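Local coordinates for protein endo-beta-1,4-glucanase (cellulase B) (PDB 4V2X) that probably cuts the beta-1,4-glucosidic bonds of glucans such as xyloglucan and mixed-linkage beta-1,3-1,4-glucans, using a catalytic module joined to Ig-like and carbohydrate-binding modules, at residues I332-K337 with W371-L376; N478-P483 with F564-T569. All blocks are in the same frame, centred on the assembly; numbering follows the deposited sequence.

Contact 1 lies within the catalytic (beta/alpha)8 barrel, where the starts of helices 334-350 and 374-385 meet; these helices follow the seventh and eighth barrel strands. Contact 2 comes later in the chain and spans two beta modules: residues 478-483 run from the end of strand 473-480 of the Ig-like module toward strand 484-491, the first of the carbohydrate-binding sheet, and 564-569 form the loop between strands 556-564 and 569-577 of that sheet. Their centres are about 21 Å apart, yet they touch: Gln333 CG lies 3.4 Å from Trp565 CE2. The loop that packs on the Ig-like module thus also reaches the catalytic module, bringing all three modules together.

Contact 1. Residues I332-K337 with W371-L376; sequences IQQGEK and WYDQEL
The amide of Gln334 reaches across to Asp373 and Glu375, joining the N-terminal ends of two helices on the outside of the (beta/alpha)8 barrel. Its NE2 spends one N-H on Asp373 OD2 (2.8 Å), entering by the syn lone pair, and the other on Glu375 OE1 (2.9 Å), which it meets on the anti side and 31° out of that carboxylate plane. Both acceptors lie close to the amide plane, and two near-straight bonds hold the group against rotation. With CG anti to the backbone N (chi1 -177°) and a bend at chi2 (68°), the Gln334 chain curls and brings the amide between the two helix starts; its OE1 accepts from Lys337 NZ in the carbonyl plane at 2.9 Å. The same ammonium makes a long salt bridge to Asp373 OD2 (3.8 Å), reinforced by a water that accepts from NZ and donates to OD2, and it also binds the carbonyl of Thr329. A leucine in place of Gln334 would probably leave the Asp373 and Glu375 carboxylates close together without their shared donor and Lys337 without one of its acceptors. Farther out, both helix starts are N-capped: Gln333 OE1 accepts from Glu336 N (3.2 Å) and weakly from Gly335 N, while Leu376 N approaches Asp373 OD1 from above the carboxylate plane at 3.1 Å.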
loop_
_atom_site.group_PDB
_atom_site.type_symbol
_atom_site.label_atom_id
_atom_site.label_comp_id
_atom_site.label_asym_id
_atom_site.label_seq_id
_atom_site.Cartn_x
_atom_site.Cartn_y
_atom_site.Cartn_z
ATOM N N ILE A 332 22.882 -32.873 1.022
ATOM C CA ILE A 332 23.810 -31.884 1.571
ATOM C C ILE A 332 24.892 -32.641 2.344
ATOM O O ILE A 332 24.585 -33.482 3.194
ATOM C CB ILE A 332 23.101 -30.910 2.540
ATOM C CG1 ILE A 332 21.823 -30.316 1.919
ATOM C CG2 ILE A 332 24.051 -29.812 2.992
ATOM C CD1 ILE A 332 22.060 -29.493 0.671
ATOM N N GLN A 333 26.153 -32.341 2.054
ATOM C CA GLN A 333 27.258 -33.031 2.721
ATOM C C GLN A 333 27.118 -32.817 4.226
ATOM O O GLN A 333 26.820 -31.708 4.681
ATOM C CB GLN A 333 28.602 -32.513 2.209
ATOM C CG GLN A 333 29.761 -33.457 2.466
ATOM C CD GLN A 333 30.279 -33.420 3.892
ATOM O OE1 GLN A 333 30.190 -32.399 4.576
ATOM N NE2 GLN A 333 30.859 -34.531 4.333
ATOM N N GLN A 334 27.315 -33.881 4.996
ATOM C CA GLN A 334 26.959 -33.864 6.421
ATOM C C GLN A 334 27.642 -32.764 7.244
ATOM O O GLN A 334 26.981 -32.082 8.027
ATOM C CB GLN A 334 27.241 -35.232 7.045
ATOM C CG GLN A 334 26.840 -35.363 8.507
ATOM C CD GLN A 334 25.341 -35.326 8.742
ATOM O OE1 GLN A 334 24.548 -35.155 7.815
ATOM N NE2 GLN A 334 24.946 -35.483 10.003
ATOM N N GLY A 335 28.955 -32.604 7.091
ATOM C CA GLY A 335 29.677 -31.559 7.811
ATOM C C GLY A 335 29.192 -30.171 7.449
ATOM O O GLY A 335 29.029 -29.301 8.309
ATOM N N GLU A 336 28.934 -29.971 6.163
ATOM C CA GLU A 336 28.475 -28.670 5.673
ATOM C C GLU A 336 27.053 -28.387 6.167
ATOM O O GLU A 336 26.711 -27.255 6.495
ATOM C CB GLU A 336 28.580 -28.625 4.145
ATOM C CG GLU A 336 29.987 -28.937 3.635
ATOM C CD GLU A 336 31.053 -27.999 4.195
ATOM O OE1 GLU A 336 30.861 -26.764 4.132
ATOM O OE2 GLU A 336 32.091 -28.492 4.692
ATOM N N LYS A 337 26.239 -29.434 6.231
ATOM C CA LYS A 337 24.892 -29.352 6.783
ATOM C C LYS A 337 24.946 -28.895 8.235
ATOM O O LYS A 337 24.205 -28.000 8.647
ATOM C CB LYS A 337 24.221 -30.727 6.690
ATOM C CG LYS A 337 22.815 -30.798 7.246
ATOM C CD LYS A 337 22.389 -32.231 7.524
ATOM C CE LYS A 337 22.439 -33.096 6.274
ATOM N NZ LYS A 337 22.048 -34.495 6.595
ATOM N N TRP A 371 15.704 -39.403 16.764
ATOM C CA TRP A 371 16.195 -38.660 15.601
ATOM C C TRP A 371 16.851 -39.600 14.597
ATOM O O TRP A 371 17.688 -40.436 14.977
ATOM C CB TRP A 371 17.143 -37.534 16.033
ATOM C CG TRP A 371 16.456 -36.563 16.942
ATOM C CD1 TRP A 371 16.504 -36.545 18.305
ATOM C CD2 TRP A 371 15.559 -35.508 16.559
ATOM N NE1 TRP A 371 15.706 -35.538 18.794
ATOM C CE2 TRP A 371 15.114 -34.889 17.746
ATOM C CE3 TRP A 371 15.099 -35.018 15.330
ATOM C CZ2 TRP A 371 14.241 -33.809 17.742
ATOM C CZ3 TRP A 371 14.230 -33.942 15.329
ATOM C CH2 TRP A 371 13.811 -33.349 16.528
ATOM N N TYR A 372 16.469 -39.476 13.320
ATOM C CA TYR A 372 17.140 -40.231 12.262
ATOM C C TYR A 372 18.617 -39.866 12.240
ATOM O O TYR A 372 19.466 -40.736 12.039
ATOM C CB TYR A 372 16.545 -39.964 10.881
ATOM C CG TYR A 372 15.202 -40.604 10.631
ATOM C CD1 TYR A 372 15.093 -41.963 10.334
ATOM C CD2 TYR A 372 14.040 -39.848 10.667
ATOM C CE1 TYR A 372 13.856 -42.546 10.094
ATOM C CE2 TYR A 372 12.807 -40.419 10.427
ATOM C CZ TYR A 372 12.716 -41.763 10.145
ATOM O OH TYR A 372 11.468 -42.305 9.928
ATOM N N ASP A 373 18.905 -38.583 12.456
ATOM C CA ASP A 373 20.275 -38.058 12.431
ATOM C C ASP A 373 20.579 -37.405 13.775
ATOM O O ASP A 373 20.320 -36.216 13.989
ATOM C CB ASP A 373 20.440 -37.058 11.285
ATOM C CG ASP A 373 21.875 -36.561 11.134
ATOM O OD1 ASP A 373 22.704 -36.828 12.030
ATOM O OD2 ASP A 373 22.184 -35.910 10.110
ATOM N N GLN A 374 21.144 -38.200 14.677
ATOM C CA GLN A 374 21.445 -37.724 16.023
ATOM C C GLN A 374 22.479 -36.607 15.993
ATOM O O GLN A 374 22.442 -35.714 16.827
ATOM C CB GLN A 374 21.957 -38.857 16.905
ATOM C CG GLN A 374 22.031 -38.491 18.381
ATOM C CD GLN A 374 20.669 -38.202 18.978
ATOM O OE1 GLN A 374 19.721 -38.952 18.765
ATOM N NE2 GLN A 374 20.562 -37.118 19.735
ATOM N N GLU A 375 23.406 -36.670 15.041
ATOM C CA GLU A 375 24.436 -35.645 14.904
ATOM C C GLU A 375 23.804 -34.287 14.598
ATOM O O GLU A 375 24.178 -33.266 15.179
ATOM C CB GLU A 375 25.415 -36.048 13.809
ATOM C CG GLU A 375 26.734 -35.306 13.818
ATOM C CD GLU A 375 27.680 -35.807 12.744
ATOM O OE1 GLU A 375 27.189 -36.299 11.711
ATOM O OE2 GLU A 375 28.916 -35.689 12.931
ATOM N N LEU A 376 22.819 -34.276 13.710
ATOM C CA LEU A 376 22.126 -33.035 13.391
ATOM C C LEU A 376 21.378 -32.516 14.606
ATOM O O LEU A 376 21.452 -31.321 14.917
ATOM C CB LEU A 376 21.163 -33.222 12.219
ATOM C CG LEU A 376 20.347 -31.985 11.836
ATOM C CD1 LEU A 376 21.259 -30.839 11.405
ATOM C CD2 LEU A 376 19.356 -32.354 10.742
HETATM O O HOH W 1 20.135 -34.982 8.516
#

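Contact 2. Residues N478-P483 with F564-T569; sequences NTYRTP and FWSGET
Thr482 OG1 donates to Glu568 OE1 (3.0 Å), coming from above the carboxylate plane while the two side chains cross at about a right angle. The other oxygen, Glu568 OE2, accepts from a water at 2.7 Å that also hydrogen-bonds Tyr480 OH, so one carboxylate serves the hydroxyls of Thr482, directly, and Tyr480, through the water. A bend at chi2 (-72°) carries the Glu568 chain obliquely past the Tyr480 ring, with CG 3.7 Å from Tyr480 CE2, and OE2 comes to rest at the ring edge. Ser566 CB sits over the centre of one face of that ring, a CH-pi contact of 3.8 Å to the centroid and 8° off the normal. Ser566 OG accepts from Glu568 N, closing an ST turn, and is also hydrogen-bonded to Asn504 OD1. Within the carbohydrate-binding module, Pro483 CG lies over one face of the Phe564 ring, offset toward its rim, 3.7 Å from the centroid, in a second CH-pi contact. Residues 564-568 build a 3:5 beta-hairpin turn, type I with a G1 bulge at Gly567, closed by Phe564 N to Glu568 O (2.9 Å). Tyr480 ends a strand of the Ig-like module, and its meeting with Ser566 and Glu568 makes a mixed polar and CH-pi seam, consistent with a defined orientation of the two modules.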
loop_
_atom_site.group_PDB
_atom_site.type_symbol
_atom_site.label_atom_id
_atom_site.label_comp_id
_atom_site.label_asym_id
_atom_site.label_seq_id
_atom_site.Cartn_x
_atom_site.Cartn_y
_atom_site.Cartn_z
ATOM N N ASN A 478 38.381 -42.143 6.381
ATOM C CA ASN A 478 37.973 -42.891 5.194
ATOM C C ASN A 478 39.159 -43.299 4.346
ATOM O O ASN A 478 39.999 -42.466 4.017
ATOM C CB ASN A 478 37.048 -42.031 4.326
ATOM C CG ASN A 478 35.807 -41.574 5.069
ATOM O OD1 ASN A 478 35.301 -42.273 5.942
ATOM N ND2 ASN A 478 35.316 -40.381 4.731
ATOM N N THR A 479 39.223 -44.576 3.982
ATOM C CA THR A 479 40.217 -45.032 3.026
ATOM C C THR A 479 39.574 -45.093 1.650
ATOM O O THR A 479 38.460 -45.594 1.507
ATOM C CB THR A 479 40.765 -46.416 3.407
ATOM O OG1 THR A 479 41.390 -46.332 4.695
ATOM C CG2 THR A 479 41.776 -46.893 2.385
ATOM N N TYR A 480 40.277 -44.574 0.645
ATOM C CA TYR A 480 39.755 -44.541 -0.718
ATOM C C TYR A 480 40.808 -44.933 -1.754
ATOM O O TYR A 480 42.018 -44.875 -1.499
ATOM C CB TYR A 480 39.211 -43.144 -1.043
ATOM C CG TYR A 480 40.288 -42.109 -1.325
ATOM C CD1 TYR A 480 41.000 -41.516 -0.286
ATOM C CD2 TYR A 480 40.609 -41.744 -2.626
ATOM C CE1 TYR A 480 41.988 -40.582 -0.538
ATOM C CE2 TYR A 480 41.593 -40.807 -2.884
ATOM C CZ TYR A 480 42.276 -40.225 -1.831
ATOM O OH TYR A 480 43.266 -39.295 -2.071
ATOM N N ARG A 481 40.315 -45.357 -2.921
ATOM C CA ARG A 481 41.113 -45.454 -4.144
ATOM C C ARG A 481 40.396 -44.653 -5.218
ATOM O O ARG A 481 39.234 -44.286 -5.059
ATOM C CB ARG A 481 41.225 -46.887 -4.647
ATOM C CG ARG A 481 41.213 -47.955 -3.582
ATOM C CD ARG A 481 41.191 -49.329 -4.223
ATOM N NE ARG A 481 42.336 -49.513 -5.116
ATOM C CZ ARG A 481 42.269 -49.929 -6.380
ATOM N NH1 ARG A 481 41.106 -50.244 -6.940
ATOM N NH2 ARG A 481 43.384 -50.052 -7.085
ATOM N N THR A 482 41.075 -44.418 -6.331
ATOM C CA THR A 482 40.445 -43.727 -7.446
ATOM C C THR A 482 39.145 -44.458 -7.803
ATOM O O THR A 482 39.154 -45.682 -7.985
ATOM C CB THR A 482 41.383 -43.641 -8.666
ATOM O OG1 THR A 482 42.463 -42.750 -8.361
ATOM C CG2 THR A 482 40.645 -43.117 -9.898
ATOM N N PRO A 483 38.025 -43.719 -7.867
ATOM C CA PRO A 483 36.776 -44.350 -8.280
ATOM C C PRO A 483 36.810 -44.643 -9.768
ATOM O O PRO A 483 37.495 -43.947 -10.516
ATOM C CB PRO A 483 35.703 -43.308 -7.948
ATOM C CG PRO A 483 36.415 -42.060 -7.563
ATOM C CD PRO A 483 37.887 -42.259 -7.730
ATOM N N PHE A 564 34.526 -35.836 -6.341
ATOM C CA PHE A 564 34.393 -36.573 -5.084
ATOM C C PHE A 564 35.045 -35.810 -3.939
ATOM O O PHE A 564 35.959 -35.016 -4.148
ATOM C CB PHE A 564 34.999 -37.973 -5.219
ATOM C CG PHE A 564 34.330 -38.810 -6.268
ATOM C CD1 PHE A 564 34.712 -38.711 -7.601
ATOM C CD2 PHE A 564 33.294 -39.670 -5.930
ATOM C CE1 PHE A 564 34.084 -39.469 -8.577
ATOM C CE2 PHE A 564 32.662 -40.427 -6.899
ATOM C CZ PHE A 564 33.059 -40.328 -8.223
ATOM N N TRP A 565 34.566 -36.062 -2.728
ATOM C CA TRP A 565 35.026 -35.328 -1.547
ATOM C C TRP A 565 36.497 -35.569 -1.191
ATOM O O TRP A 565 37.100 -34.773 -0.470
ATOM C CB TRP A 565 34.120 -35.636 -0.355
ATOM C CG TRP A 565 32.825 -34.902 -0.456
ATOM C CD1 TRP A 565 31.605 -35.425 -0.733
ATOM C CD2 TRP A 565 32.641 -33.492 -0.330
ATOM N NE1 TRP A 565 30.661 -34.429 -0.772
ATOM C CE2 TRP A 565 31.274 -33.230 -0.534
ATOM C CE3 TRP A 565 33.502 -32.420 -0.067
ATOM C CZ2 TRP A 565 30.742 -31.939 -0.463
ATOM C CZ3 TRP A 565 32.973 -31.139 0.001
ATOM C CH2 TRP A 565 31.604 -30.912 -0.199
ATOM N N SER A 566 37.052 -36.670 -1.682
ATOM C CA SER A 566 38.471 -36.971 -1.532
ATOM C C SER A 566 39.358 -36.072 -2.381
ATOM O O SER A 566 40.571 -36.066 -2.201
ATOM C CB SER A 566 38.730 -38.414 -1.953
ATOM O OG SER A 566 38.356 -38.596 -3.306
ATOM N N GLY A 567 38.759 -35.355 -3.333
ATOM C CA GLY A 567 39.507 -34.579 -4.306
ATOM C C GLY A 567 39.611 -35.274 -5.648
ATOM O O GLY A 567 40.044 -34.657 -6.624
ATOM N N GLU A 568 39.233 -36.554 -5.704
ATOM C CA GLU A 568 39.260 -37.308 -6.946
ATOM C C GLU A 568 38.240 -36.730 -7.916
ATOM O O GLU A 568 37.141 -36.338 -7.521
ATOM C CB GLU A 568 38.960 -38.792 -6.701
ATOM C CG GLU A 568 40.072 -39.556 -5.993
ATOM C CD GLU A 568 41.295 -39.794 -6.866
ATOM O OE1 GLU A 568 41.134 -40.128 -8.054
ATOM O OE2 GLU A 568 42.425 -39.659 -6.361
ATOM N N THR A 569 38.640 -36.663 -9.180
ATOM C CA THR A 569 37.803 -36.169 -10.263
ATOM C C THR A 569 37.821 -37.237 -11.339
ATOM O O THR A 569 38.886 -37.736 -11.689
ATOM C CB THR A 569 38.377 -34.852 -10.818
ATOM O OG1 THR A 569 38.329 -33.854 -9.790
ATOM C CG2 THR A 569 37.605 -34.377 -12.035
HETATM O O HOH W 2 43.544 -38.092 -4.450
#